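Local coordinates for PelA (Pseudomonas aeruginosa, PDB 5TCB), which probably cleaves glycosidic bonds through this domain of a longer protein that probably also has a deacetylase activity, at residues 233-238 / 246-251; 139-144 / 176-181. One frame throughout, in Å; residues are numbered along the deposited sequence.

Interaction 1 (233-238 / 246-251)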
ATOM      1  N   ALA A 233      -9.978  -4.098   0.714  1.00 18.88           N
ATOM      2  CA  ALA A 233     -10.018  -3.987   2.161  1.00 17.85           C
ATOM      3  C   ALA A 233      -8.883  -4.812   2.744  1.00 18.37           C
ATOM      4  O   ALA A 233      -8.826  -6.021   2.522  1.00 20.28           O
ATOM      5  CB  ALA A 233     -11.358  -4.473   2.717  1.00 21.69           C
ATOM      6  N   ILE A 234      -7.988  -4.166   3.488  1.00 18.72           N
ATOM      7  CA  ILE A 234      -6.928  -4.862   4.222  1.00 20.81           C
ATOM      8  C   ILE A 234      -7.330  -4.832   5.687  1.00 19.14           C
ATOM      9  O   ILE A 234      -7.123  -3.836   6.386  1.00 22.08           O
ATOM     10  CB  ILE A 234      -5.545  -4.230   4.029  1.00 20.83           C
ATOM     11  CG1 ILE A 234      -5.189  -4.108   2.564  1.00 21.17           C
ATOM     12  CG2 ILE A 234      -4.504  -5.111   4.728  1.00 24.44           C
ATOM     13  CD1 ILE A 234      -3.921  -3.223   2.326  1.00 20.95           C
ATOM     14  N   ASP A 235      -7.905  -5.941   6.155  1.00 21.71           N
ATOM     15  CA  ASP A 235      -8.318  -6.109   7.534  1.00 21.72           C
ATOM     16  C   ASP A 235      -7.390  -7.093   8.239  1.00 21.49           C
ATOM     17  O   ASP A 235      -6.654  -7.859   7.617  1.00 21.85           O
ATOM     18  CB  ASP A 235      -9.776  -6.583   7.604  1.00 22.34           C
ATOM     19  CG  ASP A 235     -10.772  -5.439   7.428  1.00 27.41           C
ATOM     20  OD1 ASP A 235     -10.443  -4.459   6.710  1.00 25.22           O
ATOM     21  OD2 ASP A 235     -11.871  -5.526   8.013  1.00 26.87           O
ATOM     22  N   TYR A 236      -7.437  -7.058   9.569  1.00 27.51           N
ATOM     23  CA  TYR A 236      -6.446  -7.745  10.388  1.00 24.66           C
ATOM     24  C   TYR A 236      -7.133  -8.615  11.428  1.00 26.26           C
ATOM     25  O   TYR A 236      -7.897  -8.106  12.259  1.00 30.20           O
ATOM     26  CB  TYR A 236      -5.517  -6.721  11.059  1.00 27.52           C
ATOM     27  CG  TYR A 236      -4.659  -5.997  10.055  1.00 22.21           C
ATOM     28  CD1 TYR A 236      -4.903  -4.672   9.747  1.00 23.90           C
ATOM     29  CD2 TYR A 236      -3.612  -6.646   9.424  1.00 27.05           C
ATOM     30  CE1 TYR A 236      -4.099  -4.007   8.810  1.00 24.54           C
ATOM     31  CE2 TYR A 236      -2.820  -6.004   8.470  1.00 26.38           C
ATOM     32  CZ  TYR A 236      -3.070  -4.687   8.191  1.00 25.54           C
ATOM     33  OH  TYR A 236      -2.254  -4.052   7.272  1.00 29.57           O
ATOM     34  N   LEU A 237      -6.846  -9.927  11.376  1.00 25.03           N
ATOM     35  CA  LEU A 237      -7.245 -10.889  12.405  1.00 26.93           C
ATOM     36  C   LEU A 237      -6.079 -11.844  12.604  1.00 26.60           C
ATOM     37  O   LEU A 237      -5.384 -12.178  11.637  1.00 26.58           O
ATOM     38  CB  LEU A 237      -8.504 -11.688  12.043  1.00 29.38           C
ATOM     39  CG  LEU A 237      -9.819 -10.919  12.120  1.00 28.00           C
ATOM     40  CD1 LEU A 237     -10.948 -11.762  11.553  1.00 32.59           C
ATOM     41  CD2 LEU A 237     -10.141 -10.509  13.564  1.00 29.14           C
ATOM     42  N   PRO A 238      -5.853 -12.308  13.828  1.00 27.63           N
ATOM     43  CA  PRO A 238      -4.691 -13.160  14.094  1.00 26.50           C
ATOM     44  C   PRO A 238      -4.889 -14.566  13.554  1.00 28.94           C
ATOM     45  O   PRO A 238      -6.015 -14.972  13.229  1.00 27.43           O
ATOM     46  CB  PRO A 238      -4.604 -13.153  15.631  1.00 26.48           C
ATOM     47  CG  PRO A 238      -6.025 -12.999  16.069  1.00 30.14           C
ATOM     48  CD  PRO A 238      -6.606 -12.014  15.058  1.00 31.30           C
ATOM     49  N   ARG A 246     -12.229 -15.987   7.520  1.00 30.32           N
ATOM     50  CA  ARG A 246     -13.014 -16.485   6.395  1.00 32.60           C
ATOM     51  C   ARG A 246     -14.374 -15.797   6.340  1.00 29.16           C
ATOM     52  O   ARG A 246     -14.789 -15.303   5.288  1.00 30.86           O
ATOM     53  CB  ARG A 246     -13.197 -18.006   6.507  1.00 36.16           C
ATOM     54  CG  ARG A 246     -11.935 -18.839   6.334  1.00 49.82           C
ATOM     55  CD  ARG A 246     -11.619 -19.097   4.870  1.00 56.23           C
ATOM     56  NE  ARG A 246     -10.517 -20.044   4.719  1.00 57.05           N
ATOM     57  CZ  ARG A 246      -9.692 -20.083   3.679  1.00 60.39           C
ATOM     58  NH1 ARG A 246      -9.821 -19.216   2.684  1.00 54.40           N
ATOM     59  NH2 ARG A 246      -8.719 -20.988   3.641  1.00 67.79           N
ATOM     60  N   ALA A 247     -15.075 -15.750   7.474  1.00 29.74           N
ATOM     61  CA  ALA A 247     -16.393 -15.115   7.508  1.00 33.34           C
ATOM     62  C   ALA A 247     -16.288 -13.639   7.175  1.00 34.67           C
ATOM     63  O   ALA A 247     -17.153 -13.082   6.486  1.00 32.89           O
ATOM     64  CB  ALA A 247     -17.026 -15.301   8.881  1.00 37.79           C
ATOM     65  N   LEU A 248     -15.237 -12.990   7.661  1.00 31.46           N
ATOM     66  CA  LEU A 248     -15.072 -11.562   7.400  1.00 29.00           C
ATOM     67  C   LEU A 248     -14.750 -11.298   5.929  1.00 24.76           C
ATOM     68  O   LEU A 248     -15.266 -10.341   5.334  1.00 27.66           O
ATOM     69  CB  LEU A 248     -13.985 -10.985   8.305  1.00 28.50           C
ATOM     70  CG  LEU A 248     -13.627  -9.534   7.993  1.00 28.05           C
ATOM     71  CD1 LEU A 248     -14.816  -8.590   8.124  1.00 28.81           C
ATOM     72  CD2 LEU A 248     -12.497  -9.100   8.900  1.00 27.16           C
ATOM     73  N   ALA A 249     -13.928 -12.155   5.318  1.00 26.12           N
ATOM     74  CA  ALA A 249     -13.713 -12.033   3.886  1.00 27.39           C
ATOM     75  C   ALA A 249     -15.036 -12.132   3.125  1.00 28.28           C
ATOM     76  O   ALA A 249     -15.272 -11.366   2.182  1.00 27.85           O
ATOM     77  CB  ALA A 249     -12.733 -13.107   3.424  1.00 27.29           C
ATOM     78  N   ALA A 250     -15.910 -13.064   3.511  1.00 28.23           N
ATOM     79  CA  ALA A 250     -17.211 -13.165   2.846  1.00 30.57           C
ATOM     80  C   ALA A 250     -18.044 -11.913   3.077  1.00 27.53           C
ATOM     81  O   ALA A 250     -18.681 -11.390   2.154  1.00 32.38           O
ATOM     82  CB  ALA A 250     -17.961 -14.398   3.337  1.00 30.27           C
ATOM     83  N   ARG A 251     -18.006 -11.385   4.294  1.00 31.25           N
ATOM     84  CA  ARG A 251     -18.735 -10.160   4.605  1.00 30.33           C
ATOM     85  C   ARG A 251     -18.247  -9.006   3.732  1.00 30.79           C
ATOM     86  O   ARG A 251     -19.046  -8.278   3.129  1.00 32.01           O
ATOM     87  CB  ARG A 251     -18.546  -9.872   6.091  1.00 42.05           C
ATOM     88  CG  ARG A 251     -19.435  -8.829   6.670  1.00 73.63           C
ATOM     89  CD  ARG A 251     -19.154  -8.705   8.148  1.00 98.70           C
ATOM     90  NE  ARG A 251     -19.623  -7.428   8.665  1.00101.80           N
ATOM     91  CZ  ARG A 251     -19.154  -6.842   9.761  1.00 99.93           C
ATOM     92  NH1 ARG A 251     -18.186  -7.411  10.469  1.00 97.58           N
ATOM     93  NH2 ARG A 251     -19.654  -5.676  10.140  1.00106.49           N
TER

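Interaction 2 (139-144 / 176-181)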
ATOM      1  N   SER A 139       1.033  10.387   4.785  1.00 17.25           N
ATOM      2  CA  SER A 139       1.970  10.761   5.826  1.00 16.94           C
ATOM      3  C   SER A 139       2.231  12.251   5.841  1.00 16.70           C
ATOM      4  O   SER A 139       2.645  12.777   6.884  1.00 18.58           O
ATOM      5  CB  SER A 139       3.275   9.990   5.667  1.00 19.20           C
ATOM      6  OG  SER A 139       3.023   8.623   5.976  1.00 21.26           O
ATOM      7  N   PHE A 140       1.981  12.942   4.732  1.00 17.40           N
ATOM      8  CA  PHE A 140       2.182  14.381   4.731  1.00 18.34           C
ATOM      9  C   PHE A 140       1.246  15.082   5.698  1.00 18.09           C
ATOM     10  O   PHE A 140       1.515  16.230   6.069  1.00 19.59           O
ATOM     11  CB  PHE A 140       2.024  14.981   3.322  1.00 18.90           C
ATOM     12  CG  PHE A 140       0.608  15.040   2.821  1.00 19.88           C
ATOM     13  CD1 PHE A 140       0.081  14.000   2.086  1.00 19.89           C
ATOM     14  CD2 PHE A 140      -0.210  16.136   3.080  1.00 20.45           C
ATOM     15  CE1 PHE A 140      -1.220  14.029   1.635  1.00 20.91           C
ATOM     16  CE2 PHE A 140      -1.511  16.178   2.620  1.00 19.99           C
ATOM     17  CZ  PHE A 140      -2.027  15.114   1.896  1.00 23.27           C
ATOM     18  N   GLN A 141       0.159  14.434   6.122  1.00 17.81           N
ATOM     19  CA  GLN A 141      -0.732  15.017   7.108  1.00 18.89           C
ATOM     20  C   GLN A 141      -0.064  15.152   8.469  1.00 22.81           C
ATOM     21  O   GLN A 141      -0.624  15.818   9.350  1.00 23.66           O
ATOM     22  CB  GLN A 141      -2.022  14.200   7.241  1.00 22.18           C
ATOM     23  CG  GLN A 141      -2.831  14.080   5.967  1.00 26.83           C
ATOM     24  CD  GLN A 141      -3.761  15.232   5.740  1.00 35.71           C
ATOM     25  OE1 GLN A 141      -3.677  16.248   6.420  1.00 38.49           O
ATOM     26  NE2 GLN A 141      -4.697  15.061   4.812  1.00 34.98           N
ATOM     27  N   LEU A 142       1.106  14.539   8.668  1.00 19.41           N
ATOM     28  CA  LEU A 142       1.886  14.737   9.876  1.00 20.56           C
ATOM     29  C   LEU A 142       2.678  16.041   9.877  1.00 20.92           C
ATOM     30  O   LEU A 142       3.225  16.411  10.919  1.00 23.76           O
ATOM     31  CB  LEU A 142       2.844  13.544  10.066  1.00 22.34           C
ATOM     32  CG  LEU A 142       2.106  12.221  10.227  1.00 25.09           C
ATOM     33  CD1 LEU A 142       3.104  11.094  10.102  1.00 29.93           C
ATOM     34  CD2 LEU A 142       1.368  12.169  11.557  1.00 28.01           C
ATOM     35  N   GLN A 143       2.766  16.725   8.741  1.00 21.23           N
ATOM     36  CA  GLN A 143       3.436  18.015   8.711  1.00 19.51           C
ATOM     37  C   GLN A 143       2.574  19.078   9.369  1.00 21.19           C
ATOM     38  O   GLN A 143       1.369  18.906   9.573  1.00 23.82           O
ATOM     39  CB  GLN A 143       3.738  18.427   7.272  1.00 21.55           C
ATOM     40  CG  GLN A 143       4.490  17.402   6.477  1.00 24.71           C
ATOM     41  CD  GLN A 143       5.941  17.697   6.365  1.00 29.00           C
ATOM     42  OE1 GLN A 143       6.497  18.509   7.123  1.00 30.38           O
ATOM     43  NE2 GLN A 143       6.587  17.061   5.396  1.00 33.02           N
ATOM     44  N   ALA A 144       3.216  20.193   9.711  1.00 21.04           N
ATOM     45  CA  ALA A 144       2.474  21.339  10.196  1.00 21.95           C
ATOM     46  C   ALA A 144       1.335  21.653   9.238  1.00 21.89           C
ATOM     47  O   ALA A 144       1.499  21.593   8.021  1.00 22.37           O
ATOM     48  CB  ALA A 144       3.412  22.542  10.325  1.00 22.68           C
ATOM     49  N   GLY A 176      -4.804   7.590  -0.385  1.00 18.36           N
ATOM     50  CA  GLY A 176      -4.596   8.643  -1.366  1.00 19.29           C
ATOM     51  C   GLY A 176      -5.793   9.521  -1.628  1.00 18.70           C
ATOM     52  O   GLY A 176      -5.850  10.192  -2.663  1.00 18.17           O
ATOM     53  N   PHE A 177      -6.727   9.593  -0.683  1.00 18.94           N
ATOM     54  CA  PHE A 177      -7.987  10.276  -0.923  1.00 20.23           C
ATOM     55  C   PHE A 177      -7.779  11.742  -1.254  1.00 19.66           C
ATOM     56  O   PHE A 177      -8.591  12.339  -1.975  1.00 23.95           O
ATOM     57  CB  PHE A 177      -8.890  10.141   0.302  1.00 21.69           C
ATOM     58  CG  PHE A 177      -9.155   8.714   0.711  1.00 21.46           C
ATOM     59  CD1 PHE A 177      -9.601   7.802  -0.203  1.00 25.31           C
ATOM     60  CD2 PHE A 177      -8.950   8.303   2.011  1.00 23.75           C
ATOM     61  CE1 PHE A 177      -9.808   6.467   0.167  1.00 21.78           C
ATOM     62  CE2 PHE A 177      -9.179   6.993   2.394  1.00 24.67           C
ATOM     63  CZ  PHE A 177      -9.607   6.092   1.495  1.00 22.59           C
ATOM     64  N   GLU A 178      -6.736  12.362  -0.694  1.00 20.39           N
ATOM     65  CA  GLU A 178      -6.519  13.783  -0.901  1.00 19.55           C
ATOM     66  C   GLU A 178      -5.981  14.105  -2.292  1.00 20.63           C
ATOM     67  O   GLU A 178      -6.058  15.258  -2.719  1.00 23.30           O
ATOM     68  CB  GLU A 178      -5.539  14.318   0.148  1.00 22.25           C
ATOM     69  CG  GLU A 178      -6.032  14.244   1.582  1.00 25.25           C
ATOM     70  CD  GLU A 178      -5.915  12.851   2.219  1.00 25.01           C
ATOM     71  OE1 GLU A 178      -5.267  11.925   1.647  1.00 23.79           O
ATOM     72  OE2 GLU A 178      -6.527  12.700   3.306  1.00 35.68           O
ATOM     73  N   VAL A 179      -5.421  13.118  -2.984  1.00 21.67           N
ATOM     74  CA  VAL A 179      -4.857  13.325  -4.313  1.00 20.67           C
ATOM     75  C   VAL A 179      -5.651  12.622  -5.405  1.00 23.01           C
ATOM     76  O   VAL A 179      -5.613  13.079  -6.556  1.00 24.24           O
ATOM     77  CB  VAL A 179      -3.367  12.920  -4.383  1.00 21.41           C
ATOM     78  CG1 VAL A 179      -2.494  13.876  -3.537  1.00 25.15           C
ATOM     79  CG2 VAL A 179      -3.122  11.492  -3.961  1.00 20.52           C
ATOM     80  N   LEU A 180      -6.392  11.565  -5.089  1.00 23.59           N
ATOM     81  CA  LEU A 180      -7.109  10.826  -6.130  1.00 24.68           C
ATOM     82  C   LEU A 180      -8.017  11.688  -6.996  1.00 28.51           C
ATOM     83  O   LEU A 180      -8.038  11.466  -8.218  1.00 29.00           O
ATOM     84  CB  LEU A 180      -7.914   9.681  -5.500  1.00 22.21           C
ATOM     85  CG  LEU A 180      -7.067   8.456  -5.182  1.00 21.76           C
ATOM     86  CD1 LEU A 180      -7.692   7.597  -4.082  1.00 23.28           C
ATOM     87  CD2 LEU A 180      -6.838   7.620  -6.449  1.00 24.89           C
ATOM     88  N   PRO A 181      -8.772  12.661  -6.478  1.00 29.56           N
ATOM     89  CA  PRO A 181      -9.652  13.417  -7.372  1.00 27.88           C
ATOM     90  C   PRO A 181      -8.903  14.182  -8.446  1.00 29.47           C
ATOM     91  O   PRO A 181      -9.495  14.483  -9.494  1.00 37.09           O
ATOM     92  CB  PRO A 181     -10.400  14.352  -6.412  1.00 28.04           C
ATOM     93  CG  PRO A 181     -10.366  13.650  -5.094  1.00 30.88           C
ATOM     94  CD  PRO A 181      -9.001  13.010  -5.067  1.00 31.13           C
TER

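Interaction 1 (233-238 / 246-251)
D235 meets L248 near the C-terminal end of strand 231-236. The side chains of the two residues cross at about a right angle. Methyl CD2 of L248 lies 3.7 Å from OD2 of D235 and 3.9 Å from CB of D235. The carboxylate is buried, and its polar partners come from elsewhere: OD1 of D235 accepts from the backbone N of I195, and OD2 of D235 from the backbone N of H196 and of A197. Y236 points away from the helix, and its OH bonds to E193. L237, just past the strand, turns back toward the helix. Its CD1 reaches CD2 of L248 at 4.1 Å, an apolar contact. One leucine branch therefore serves both partners. In L248, chi1 173° swings CG out toward the strand, and chi2 60° leaves CD2 extended to D235 and L237. V261 and A197 also touch both leucines. In this beta-alpha-beta unit, 231-236, 242-254 and 258-262, the helix lies on the outer side of the strands. No hydrogen bond joins the two segments. Three backbone N-H groups probably hold the buried carboxylate in place and offset its charge, with the leucine methyl packed at its side.

Interaction 2 (139-144 / 176-181)
F140 and Q141 of the short 3-10 segment 139-142 face E178 in the loop that follows strand 170-174. The backbones stay well apart: the nearest CA atoms, those of Q141 and E178, are 10.0 Å from each other. Each segment is tightly turned. N of L142 bonds to O of S139 at 2.9 Å. In the other segment O of G176 accepts from the N of both V179 and L180.

Side chains bridge the gap. The F140 ring presents its edge to E178, with CZ of F140 4.0 Å from CB of E178, near the ring plane. The ring and the carboxylate are almost perpendicular. Q141 comes from the opposite direction to E178, and its CG sits over the rim of one face of the F140 ring, 4.1 Å above the plane. Q141 (chi2 -85°) and E178 (chi2 79°) both bend at chi2. This brings NE2 of Q141 to OE2 of E178 at 3.3 Å, a weak hydrogen bond that is far from straight. The amide and carboxylate planes are 73° apart.

Helix 145-165 flanks the contact: Q151 and R152 touch F140, and R148 touches Q141. R152 also bonds to the backbone O of E178. The pair thus joins the loops after the adjacent parallel strands 131-135 and 170-174.

In the fold
Both contacts lie in the same glycoside hydrolase domain, a (beta/alpha)8 barrel of the TIM type, but they hold different elements. Their centres are 26 Å apart and their nearest atoms about 10 Å, so they do not touch. Interaction 1 is buried and local, pairing a strand with the helix that follows it. Interaction 2 is partly buried and spans more sequence, linking two loops across an intervening helix and strand. The chemistry differs as well. In interaction 1 the link is purely van der Waals and the acid is satisfied from outside. In interaction 2 an aromatic edge packs on the aliphatic part of a glutamate, and beside it a weak amide-carboxylate hydrogen bond forms.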